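Local coordinates for cell cycle serine/threonine-protein kinase CDC5/MSD2 (Saccharomyces cerevisiae, PDB 6MF4) that phosphorylates serine and threonine residues of proteins and acts in mitotic exit, the part described here being its polo-box domain, which recognises substrates, at residues A[71-76]-A[275-280]; A[122-127]-A[169-174]; A[138-143]-A[152-157]; A[227-232]-A[267-272]. All blocks are in the same frame, centred on the assembly; numbering follows the deposited sequence.

Interaction 1: residues A[71-76]-A[275-280]; sequences NGIVEA and LIKEGL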
# COMPACT_ATOMS: atom_id res chain seq x y z
N ASN A 71 -1.53 -7.06 14.76
CA ASN A 71 -0.85 -7.73 15.86
C ASN A 71 0.46 -7.02 16.21
O ASN A 71 0.81 -6.86 17.37
CB ASN A 71 -0.56 -9.20 15.52
CG ASN A 71 -1.80 -10.08 15.58
OD1 ASN A 71 -2.85 -9.66 16.06
ND2 ASN A 71 -1.66 -11.31 15.10
N GLY A 72 1.19 -6.60 15.18
CA GLY A 72 2.43 -5.89 15.38
C GLY A 72 2.24 -4.56 16.08
O GLY A 72 3.02 -4.19 16.96
N ILE A 73 1.19 -3.83 15.70
CA ILE A 73 0.91 -2.55 16.32
C ILE A 73 0.56 -2.77 17.79
O ILE A 73 1.07 -2.07 18.67
CB ILE A 73 -0.25 -1.82 15.60
CG1 ILE A 73 0.21 -1.37 14.21
CG2 ILE A 73 -0.72 -0.61 16.41
CD1 ILE A 73 -0.90 -0.88 13.31
N VAL A 74 -0.30 -3.75 18.05
CA VAL A 74 -0.72 -4.07 19.41
C VAL A 74 0.48 -4.50 20.25
O VAL A 74 0.54 -4.19 21.44
CB VAL A 74 -1.81 -5.18 19.41
CG1 VAL A 74 -2.04 -5.73 20.82
CG2 VAL A 74 -3.11 -4.63 18.84
N GLU A 75 1.43 -5.19 19.64
CA GLU A 75 2.61 -5.64 20.38
C GLU A 75 3.52 -4.46 20.69
O GLU A 75 4.13 -4.40 21.76
CB GLU A 75 3.38 -6.70 19.59
CG GLU A 75 4.77 -7.03 20.14
CD GLU A 75 4.74 -7.53 21.58
OE1 GLU A 75 5.81 -7.50 22.24
OE2 GLU A 75 3.67 -7.96 22.05
N ALA A 76 3.60 -3.51 19.77
CA ALA A 76 4.38 -2.30 20.01
C ALA A 76 3.77 -1.55 21.18
O ALA A 76 4.49 -1.04 22.05
CB ALA A 76 4.43 -1.42 18.75
N LEU A 275 -7.33 5.12 14.39
CA LEU A 275 -8.04 4.96 13.13
C LEU A 275 -7.42 3.83 12.30
O LEU A 275 -8.12 3.03 11.69
CB LEU A 275 -8.02 6.27 12.33
CG LEU A 275 -8.95 7.37 12.87
CD1 LEU A 275 -8.60 8.71 12.25
CD2 LEU A 275 -10.40 7.02 12.60
N ILE A 276 -6.09 3.78 12.31
CA ILE A 276 -5.36 2.74 11.60
C ILE A 276 -5.75 1.35 12.11
O ILE A 276 -6.02 0.45 11.32
CB ILE A 276 -3.84 2.96 11.74
CG1 ILE A 276 -3.41 4.12 10.84
CG2 ILE A 276 -3.05 1.69 11.39
CD1 ILE A 276 -1.98 4.55 11.02
N LYS A 277 -5.79 1.20 13.43
CA LYS A 277 -6.16 -0.08 14.03
C LYS A 277 -7.60 -0.47 13.68
O LYS A 277 -7.88 -1.64 13.44
CB LYS A 277 -6.00 -0.02 15.56
CG LYS A 277 -4.55 0.10 16.03
CD LYS A 277 -4.47 0.37 17.52
CE LYS A 277 -5.00 -0.79 18.34
NZ LYS A 277 -4.97 -0.50 19.80
N GLU A 278 -8.49 0.51 13.64
CA GLU A 278 -9.88 0.25 13.27
C GLU A 278 -9.99 -0.19 11.81
O GLU A 278 -10.76 -1.09 11.48
CB GLU A 278 -10.75 1.49 13.50
CG GLU A 278 -10.84 1.93 14.96
N GLY A 279 -9.21 0.44 10.94
CA GLY A 279 -9.17 0.08 9.54
C GLY A 279 -8.68 -1.35 9.34
O GLY A 279 -9.31 -2.14 8.64
N LEU A 280 -7.56 -1.67 9.97
CA LEU A 280 -6.98 -3.01 9.87
C LEU A 280 -7.91 -4.08 10.43
O LEU A 280 -8.04 -5.16 9.86
CB LEU A 280 -5.65 -3.07 10.62
CG LEU A 280 -4.54 -2.21 10.02
CD1 LEU A 280 -3.43 -2.01 11.04
CD2 LEU A 280 -4.00 -2.85 8.75

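Interaction 2: residues A[122-127]-A[169-174]; sequences VLFNNG and EVVDFF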
# COMPACT_ATOMS: atom_id res chain seq x y z
N VAL A 122 -2.62 0.76 -13.01
CA VAL A 122 -4.05 0.89 -13.25
C VAL A 122 -4.71 -0.38 -12.75
O VAL A 122 -4.36 -1.48 -13.18
CB VAL A 122 -4.39 1.11 -14.73
CG1 VAL A 122 -5.90 1.21 -14.92
CG2 VAL A 122 -3.71 2.38 -15.24
N LEU A 123 -5.63 -0.21 -11.81
CA LEU A 123 -6.43 -1.29 -11.28
C LEU A 123 -7.75 -1.29 -12.04
O LEU A 123 -8.58 -0.40 -11.87
CB LEU A 123 -6.65 -1.11 -9.78
CG LEU A 123 -7.53 -2.11 -9.03
CD1 LEU A 123 -7.12 -3.54 -9.32
CD2 LEU A 123 -7.45 -1.82 -7.54
N PHE A 124 -7.91 -2.28 -12.92
CA PHE A 124 -9.08 -2.33 -13.78
C PHE A 124 -10.29 -2.87 -13.02
O PHE A 124 -10.16 -3.44 -11.94
CB PHE A 124 -8.77 -3.19 -15.00
CG PHE A 124 -7.75 -2.58 -15.91
CD1 PHE A 124 -8.14 -1.74 -16.93
CD2 PHE A 124 -6.41 -2.83 -15.73
CE1 PHE A 124 -7.20 -1.16 -17.77
CE2 PHE A 124 -5.46 -2.26 -16.56
CZ PHE A 124 -5.86 -1.42 -17.57
N ASN A 125 -11.47 -2.67 -13.60
CA ASN A 125 -12.71 -2.97 -12.89
C ASN A 125 -12.93 -4.46 -12.67
O ASN A 125 -13.68 -4.85 -11.78
CB ASN A 125 -13.89 -2.36 -13.64
CG ASN A 125 -13.90 -0.84 -13.58
OD1 ASN A 125 -13.37 -0.25 -12.64
ND2 ASN A 125 -14.51 -0.21 -14.57
N ASN A 126 -12.27 -5.30 -13.46
CA ASN A 126 -12.38 -6.75 -13.28
C ASN A 126 -11.34 -7.28 -12.28
O ASN A 126 -11.22 -8.48 -12.08
CB ASN A 126 -12.23 -7.48 -14.62
CG ASN A 126 -10.83 -7.41 -15.19
OD1 ASN A 126 -9.98 -6.65 -14.71
ND2 ASN A 126 -10.58 -8.20 -16.22
N GLY A 127 -10.59 -6.37 -11.67
CA GLY A 127 -9.67 -6.72 -10.61
C GLY A 127 -8.25 -6.97 -11.05
O GLY A 127 -7.38 -7.20 -10.22
N GLU A 169 -3.85 1.36 -23.64
CA GLU A 169 -4.40 2.66 -24.02
C GLU A 169 -4.90 3.41 -22.78
O GLU A 169 -4.72 4.62 -22.66
CB GLU A 169 -5.53 2.51 -25.04
CG GLU A 169 -5.09 1.98 -26.39
CD GLU A 169 -4.05 2.86 -27.06
OE1 GLU A 169 -4.30 4.08 -27.21
OE2 GLU A 169 -2.98 2.34 -27.43
N VAL A 170 -5.54 2.67 -21.87
CA VAL A 170 -5.98 3.25 -20.61
C VAL A 170 -4.76 3.64 -19.77
O VAL A 170 -4.74 4.70 -19.16
CB VAL A 170 -6.88 2.27 -19.82
CG1 VAL A 170 -7.16 2.79 -18.41
CG2 VAL A 170 -8.18 2.05 -20.57
N VAL A 171 -3.76 2.77 -19.75
CA VAL A 171 -2.54 3.06 -19.00
C VAL A 171 -1.87 4.32 -19.54
O VAL A 171 -1.36 5.14 -18.78
CB VAL A 171 -1.55 1.87 -19.06
CG1 VAL A 171 -0.16 2.28 -18.57
CG2 VAL A 171 -2.07 0.71 -18.22
N ASP A 172 -1.90 4.49 -20.86
CA ASP A 172 -1.34 5.67 -21.51
C ASP A 172 -2.07 6.93 -21.06
O ASP A 172 -1.44 7.96 -20.81
CB ASP A 172 -1.40 5.52 -23.03
CG ASP A 172 -0.90 6.76 -23.76
OD1 ASP A 172 0.31 7.04 -23.67
OD2 ASP A 172 -1.72 7.43 -24.44
N PHE A 173 -3.39 6.85 -20.96
CA PHE A 173 -4.18 7.97 -20.46
C PHE A 173 -3.70 8.40 -19.07
O PHE A 173 -3.50 9.58 -18.81
CB PHE A 173 -5.67 7.62 -20.41
CG PHE A 173 -6.51 8.63 -19.68
CD1 PHE A 173 -7.02 9.73 -20.35
CD2 PHE A 173 -6.76 8.50 -18.32
CE1 PHE A 173 -7.78 10.67 -19.68
CE2 PHE A 173 -7.51 9.44 -17.65
CZ PHE A 173 -8.02 10.52 -18.32
N PHE A 174 -3.51 7.43 -18.19
CA PHE A 174 -3.14 7.75 -16.82
C PHE A 174 -1.67 8.16 -16.71
O PHE A 174 -1.32 8.97 -15.86
CB PHE A 174 -3.45 6.58 -15.89
CG PHE A 174 -4.91 6.48 -15.55
CD1 PHE A 174 -5.52 7.46 -14.78
CD2 PHE A 174 -5.69 5.43 -16.01
CE1 PHE A 174 -6.86 7.39 -14.48
CE2 PHE A 174 -7.03 5.35 -15.70
CZ PHE A 174 -7.62 6.34 -14.93

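Interaction 3: residues A[138-143]-A[152-157]; sequences EFWYIS and ASHYLL. With ZN (zinc ion), chain C.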
# COMPACT_ATOMS: atom_id res chain seq x y z
N GLU A 138 8.87 -1.42 -19.77
CA GLU A 138 8.39 -2.69 -19.23
C GLU A 138 7.10 -2.52 -18.44
O GLU A 138 6.86 -1.48 -17.84
CB GLU A 138 9.45 -3.33 -18.33
CG GLU A 138 10.81 -3.52 -19.00
CD GLU A 138 11.61 -4.65 -18.37
OE1 GLU A 138 11.52 -4.83 -17.14
OE2 GLU A 138 12.32 -5.36 -19.11
N PHE A 139 6.27 -3.56 -18.44
CA PHE A 139 5.10 -3.58 -17.56
C PHE A 139 4.77 -5.00 -17.13
O PHE A 139 5.16 -5.98 -17.78
CB PHE A 139 3.89 -2.91 -18.23
CG PHE A 139 3.27 -3.71 -19.35
CD1 PHE A 139 3.71 -3.57 -20.65
CD2 PHE A 139 2.21 -4.57 -19.10
CE1 PHE A 139 3.12 -4.28 -21.69
CE2 PHE A 139 1.62 -5.29 -20.13
CZ PHE A 139 2.09 -5.15 -21.43
N TRP A 140 4.08 -5.09 -16.00
CA TRP A 140 3.50 -6.33 -15.51
C TRP A 140 2.00 -6.35 -15.75
O TRP A 140 1.33 -5.35 -15.50
CB TRP A 140 3.73 -6.51 -14.00
CG TRP A 140 5.13 -6.65 -13.57
CD1 TRP A 140 5.93 -5.68 -13.02
CD2 TRP A 140 5.92 -7.85 -13.60
NE1 TRP A 140 7.16 -6.20 -12.72
CE2 TRP A 140 7.19 -7.53 -13.07
CE3 TRP A 140 5.68 -9.16 -14.03
CZ2 TRP A 140 8.21 -8.47 -12.95
CZ3 TRP A 140 6.70 -10.09 -13.91
CH2 TRP A 140 7.94 -9.74 -13.38
N TYR A 141 1.49 -7.47 -16.24
CA TYR A 141 0.05 -7.72 -16.23
C TYR A 141 -0.26 -8.68 -15.08
O TYR A 141 0.25 -9.80 -15.05
CB TYR A 141 -0.43 -8.31 -17.56
CG TYR A 141 -1.90 -8.65 -17.54
CD1 TYR A 141 -2.86 -7.67 -17.36
CD2 TYR A 141 -2.33 -9.96 -17.71
CE1 TYR A 141 -4.21 -7.98 -17.35
CE2 TYR A 141 -3.68 -10.28 -17.70
CZ TYR A 141 -4.61 -9.29 -17.52
OH TYR A 141 -5.95 -9.59 -17.50
N ILE A 142 -1.06 -8.21 -14.14
CA ILE A 142 -1.34 -8.95 -12.92
C ILE A 142 -2.80 -9.40 -12.89
O ILE A 142 -3.71 -8.59 -13.00
CB ILE A 142 -1.05 -8.11 -11.67
CG1 ILE A 142 0.41 -7.63 -11.70
CG2 ILE A 142 -1.30 -8.91 -10.41
CD1 ILE A 142 0.68 -6.44 -10.83
N SER A 143 -3.00 -10.71 -12.75
CA SER A 143 -4.33 -11.29 -12.78
C SER A 143 -4.49 -12.32 -11.67
O SER A 143 -3.54 -12.62 -10.95
CB SER A 143 -4.59 -11.94 -14.14
OG SER A 143 -3.59 -12.90 -14.42
N ALA A 152 1.77 -12.57 -11.93
CA ALA A 152 2.25 -11.46 -12.75
C ALA A 152 3.00 -11.99 -13.96
O ALA A 152 3.80 -12.92 -13.86
CB ALA A 152 3.14 -10.54 -11.93
N SER A 153 2.73 -11.38 -15.11
CA SER A 153 3.42 -11.68 -16.36
C SER A 153 4.19 -10.46 -16.86
O SER A 153 3.65 -9.36 -16.93
CB SER A 153 2.42 -12.14 -17.42
OG SER A 153 1.95 -13.45 -17.14
N HIS A 154 5.45 -10.70 -17.22
CA HIS A 154 6.39 -9.66 -17.64
C HIS A 154 6.26 -9.37 -19.13
O HIS A 154 6.35 -10.28 -19.96
CB HIS A 154 7.80 -10.14 -17.29
CG HIS A 154 8.89 -9.16 -17.62
ND1 HIS A 154 9.25 -8.85 -18.91
CD2 HIS A 154 9.74 -8.47 -16.81
CE1 HIS A 154 10.26 -7.99 -18.89
NE2 HIS A 154 10.57 -7.75 -17.63
N TYR A 155 6.05 -8.10 -19.48
CA TYR A 155 5.94 -7.68 -20.89
C TYR A 155 6.75 -6.43 -21.21
O TYR A 155 7.11 -5.66 -20.32
CB TYR A 155 4.48 -7.42 -21.27
CG TYR A 155 3.63 -8.66 -21.34
CD1 TYR A 155 3.74 -9.54 -22.40
CD2 TYR A 155 2.71 -8.95 -20.34
CE1 TYR A 155 2.96 -10.68 -22.47
CE2 TYR A 155 1.93 -10.07 -20.40
CZ TYR A 155 2.06 -10.94 -21.46
OH TYR A 155 1.28 -12.07 -21.52
N LEU A 156 7.01 -6.24 -22.50
CA LEU A 156 7.59 -5.01 -23.02
C LEU A 156 6.52 -4.23 -23.78
O LEU A 156 5.74 -4.81 -24.53
CB LEU A 156 8.77 -5.30 -23.95
CG LEU A 156 9.86 -6.23 -23.43
CD1 LEU A 156 10.94 -6.41 -24.48
CD2 LEU A 156 10.46 -5.69 -22.14
N LEU A 157 6.49 -2.91 -23.59
CA LEU A 157 5.54 -2.06 -24.31
C LEU A 157 5.78 -2.17 -25.81
O LEU A 157 4.84 -2.09 -26.60
CB LEU A 157 5.66 -0.60 -23.86
CG LEU A 157 5.15 -0.28 -22.46
CD1 LEU A 157 5.52 1.15 -22.06
CD2 LEU A 157 3.64 -0.46 -22.37
ZN ZN C . 12.03 -6.67 -16.60

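Interaction 4: residues A[227-232]-A[267-272]; sequences HKMAIS and SNFREK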
# COMPACT_ATOMS: atom_id res chain seq x y z
N HIS A 227 -1.55 14.74 6.20
CA HIS A 227 -0.54 13.95 6.88
C HIS A 227 -0.77 12.52 6.43
O HIS A 227 -1.92 12.06 6.37
CB HIS A 227 -0.64 14.08 8.41
CG HIS A 227 -0.46 15.48 8.91
ND1 HIS A 227 0.74 16.15 8.85
CD2 HIS A 227 -1.33 16.33 9.51
CE1 HIS A 227 0.61 17.35 9.38
NE2 HIS A 227 -0.64 17.49 9.78
N LYS A 228 0.30 11.82 6.09
CA LYS A 228 0.21 10.42 5.69
C LYS A 228 1.10 9.58 6.57
O LYS A 228 2.16 10.03 7.02
CB LYS A 228 0.60 10.22 4.23
CG LYS A 228 0.06 11.24 3.27
CD LYS A 228 0.57 10.95 1.87
CE LYS A 228 0.36 12.12 0.94
NZ LYS A 228 -0.88 12.86 1.25
N MET A 229 0.67 8.35 6.80
CA MET A 229 1.45 7.41 7.57
C MET A 229 1.45 6.07 6.86
O MET A 229 0.43 5.63 6.33
CB MET A 229 0.88 7.27 8.98
CG MET A 229 1.14 8.50 9.84
SD MET A 229 0.23 8.46 11.40
CE MET A 229 0.62 6.82 12.00
N ALA A 230 2.62 5.44 6.84
CA ALA A 230 2.76 4.10 6.29
C ALA A 230 3.27 3.16 7.38
O ALA A 230 4.22 3.48 8.08
CB ALA A 230 3.68 4.09 5.09
N ILE A 231 2.61 2.01 7.51
CA ILE A 231 3.01 0.97 8.45
C ILE A 231 3.65 -0.19 7.70
O ILE A 231 3.05 -0.74 6.77
CB ILE A 231 1.81 0.46 9.26
CG1 ILE A 231 1.07 1.61 9.96
CG2 ILE A 231 2.24 -0.58 10.28
CD1 ILE A 231 1.89 2.37 11.01
N SER A 232 4.87 -0.56 8.08
CA SER A 232 5.59 -1.63 7.41
C SER A 232 6.29 -2.56 8.39
O SER A 232 6.28 -2.32 9.60
CB SER A 232 6.61 -1.06 6.43
OG SER A 232 7.58 -0.25 7.09
N SER A 267 0.42 16.50 14.19
CA SER A 267 -0.01 15.38 13.37
C SER A 267 -1.00 14.47 14.09
O SER A 267 -1.59 13.60 13.46
CB SER A 267 1.21 14.56 12.91
OG SER A 267 1.99 14.13 14.01
N ASN A 268 -1.20 14.68 15.39
CA ASN A 268 -2.24 13.96 16.12
C ASN A 268 -2.07 12.44 16.01
O ASN A 268 -3.00 11.71 15.68
CB ASN A 268 -3.62 14.39 15.60
CG ASN A 268 -3.98 15.81 16.00
OD1 ASN A 268 -3.45 16.33 16.99
ND2 ASN A 268 -4.87 16.44 15.24
N PHE A 269 -0.86 11.98 16.30
CA PHE A 269 -0.48 10.59 16.04
C PHE A 269 -1.40 9.56 16.72
O PHE A 269 -1.77 8.56 16.10
CB PHE A 269 0.96 10.37 16.49
CG PHE A 269 1.36 8.92 16.55
CD1 PHE A 269 1.62 8.21 15.39
CD2 PHE A 269 1.47 8.27 17.77
CE1 PHE A 269 1.98 6.87 15.45
CE2 PHE A 269 1.83 6.94 17.84
CZ PHE A 269 2.09 6.24 16.68
N ARG A 270 -1.77 9.80 17.97
CA ARG A 270 -2.52 8.80 18.72
C ARG A 270 -3.91 8.57 18.13
O ARG A 270 -4.41 7.44 18.12
CB ARG A 270 -2.65 9.20 20.19
CG ARG A 270 -3.36 8.15 21.05
CD ARG A 270 -2.63 6.81 21.06
NE ARG A 270 -3.31 5.79 20.26
CZ ARG A 270 -2.94 4.51 20.21
NH1 ARG A 270 -1.88 4.09 20.91
NH2 ARG A 270 -3.62 3.65 19.47
N GLU A 271 -4.55 9.63 17.65
CA GLU A 271 -5.85 9.50 17.01
C GLU A 271 -5.70 8.75 15.70
O GLU A 271 -6.53 7.90 15.35
CB GLU A 271 -6.48 10.87 16.78
CG GLU A 271 -7.75 10.85 15.94
CD GLU A 271 -8.86 9.99 16.53
OE1 GLU A 271 -8.81 9.70 17.74
OE2 GLU A 271 -9.78 9.60 15.78
N LYS A 272 -4.63 9.05 14.97
CA LYS A 272 -4.40 8.40 13.68
C LYS A 272 -4.12 6.91 13.86
O LYS A 272 -4.62 6.09 13.09
CB LYS A 272 -3.26 9.09 12.94
CG LYS A 272 -3.69 10.44 12.36
CD LYS A 272 -2.54 11.21 11.75
CE LYS A 272 -3.03 12.50 11.10
NZ LYS A 272 -4.29 13.05 11.72

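Interaction 1: residues A[71-76]-A[275-280]
Ile-73 and Lys-277 hold the nearest CA pair of two helical segments that run roughly antiparallel, their axes 10.9 Å apart and at 145° between N-to-C directions. Ile-73 carries most of the contact, and its two branches divide the work. The longer one ends in CD1, which lies 3.6 Å from Leu-280 CD1 and 3.9 Å from Ile-276 CG2; the side chains of Ile-73 and Ile-276 cross at about a right angle. The shorter branch, CG2, stands anti to the backbone N and rests against CG and CD of Lys-277, with Ile-73 CG2 3.9 Å from Lys-277 CG. A lysine suits this boundary: beyond those methylenes a bend at chi3 (65°) turns Lys-277 CE toward Val-74 CG2, a looser touch at 4.3 Å, and NZ makes a salt bridge with Glu-77. Leu-252 also packs on Ile-73, and Phe-221 lies against Ile-276. An alanine at Ile-73 would probably leave a gap beside Leu-280 and Ile-276 and deprive the Lys-277 methylenes of their apolar support. Between the segments the attraction is thus dispersive and hydrophobic, joining helix 56-82 to the helix of the second polo box, with charge kept to the margin.

Interaction 2: residues A[122-127]-A[169-174]
Val-122 and Val-170 meet where helix 165-178 packs on the antiparallel sheet of the first polo box, a fold in which a six-stranded sheet is followed by a helix lying across it. Aliphatic contacts come first. Val-122, on strand 120-123, directs its two methyls to different helix residues: CG1, anti to the backbone N (chi1 179°), is 4.0 Å from Val-170 CG1, the side chains crossing at about a right angle, while Val-122 CG2, beside the backbone N, sits 3.8 Å from Val-171 CG2. Beta-branched valines suit this place, since each offers two methyls close to the backbone and lets the backbones come near, the CA atoms of Val-122 and Val-171 being 6.3 Å apart.

Aromatic contacts widen the patch. Phe-124 and Val-170 reach toward each other tip to tip, with Phe-124 CE1 4.0 Å from Val-170 CG1. The Phe-124 ring is steadied by Val-122 CG1, two residues earlier, 3.7 Å above the ring plane and over its centre, and His-167 meets it edge-to-face. A type I beta turn from Phe-124 to Gly-127 carries the chain away from the helix. One turn on from Val-170, Phe-174 closes the group, its CD2 3.7 Å from Val-122 CG2.

Interaction 3: residues A[138-143]-A[152-157]
Phe-139 and Tyr-155 form a hydrogen-bonded pair of the antiparallel hairpin 138-145/149-156 in the first polo box. Their two backbone bonds, with those between Tyr-141 and Ser-153, fix the register; Tyr-155 N to Phe-139 O spans 2.9 Å. The tight packing lies on the sheet face of these two aromatics. Phe-139 CG stands between the backbone N and carbonyl carbon (chi1 72°), and Tyr-155 CB sits 3.3 Å above the ring plane, toward its rim, as a CH-pi contact. The ring planes are only 25° apart, but the rings are displaced, with little stacking overlap. Leu-157 CD2 adds a contact 3.6 Å from Phe-139 CD1, and Leu-168 of helix 165-178 also touches the Phe-139 side chain. An alanine at Phe-139 would probably open a gap under Tyr-155 and Leu-157 and leave Leu-168 without its aromatic partner.

The other face is mixed: Trp-140 and Ile-142 are buried, while the end with Glu-138, His-154 and Leu-156 is partly exposed and holds the metal site. There the His-154 ring turns its edge to the face of Trp-140, whose NE1 bonds to Asp-197. Glu-138 OE1 binds zinc at 2.0 Å and His-154 NE2 at 2.1 Å, the carboxylate and imidazole planes 89° apart; His-194 supplies a third ligand. Zinc thus holds the two strands together at their side chains and joins the hairpin to the segment containing His-194, while its positive charge probably offsets the negative carboxylate.

Interaction 4: residues A[227-232]-A[267-272]
The second polo box packs helix 269-283 over its antiparallel sheet, and here Met-229 and His-227 meet the start of that helix. Met-229 suits the interface because its flexible, apolar thioether reaches both Phe-269 and the Lys-272 methylenes. Its chain bends at chi3 (50°), placing CE 3.7 Å from Phe-269 CE1. The sulfur, 5.5 Å from the Phe-269 ring centroid and oblique to it, makes this a Met-aromatic contact, and the two side chains cross at about a right angle. The same sulfur touches the aliphatic part of Lys-272, with Met-229 SD 3.9 Å from Lys-272 CB and equally far from its CD. Leu-252, Val-255 and Leu-256 of helix 252-258 also pack on Phe-269, extending the apolar core.

Lys-272 can lie in this buried setting because its long chain gives methylenes to Met-229 and His-227 while NZ makes a salt bridge with Asp-225. Phe-223 is a cation-pi partner of the same lysine. Lys-272 CE lies 3.9 Å from His-227 CB. The imidazole is anchored through ND1, hydrogen-bonded to Tyr-240 OH, and offers a face to the residues that lead into the helix. Over that face, toward the rim, Ser-267 CA sits 4.1 Å above the ring plane as a CH-pi contact.

In the fold
Interactions 2 and 3 lie in the first polo box and interaction 4 in the second, so the repeated sheet-and-helix plan is sampled twice. Interaction 3 is nested along the chain inside interaction 2; both reach the six-stranded sheet, their centres about 13 Å apart without touching. Interaction 4 follows in series, its centre about 30 Å from that of interaction 2, on the opposite side of the chain's centre. Interaction 1 encloses all three, bringing helix 56-82 against helix 269-283. It shares that helix with interaction 4, and the two touch where Ile-276 CD1 lies 3.6 Å from Met-229 CE. The two boxes form the polo-box domain, and helix 56-82 probably shares the second box's packing.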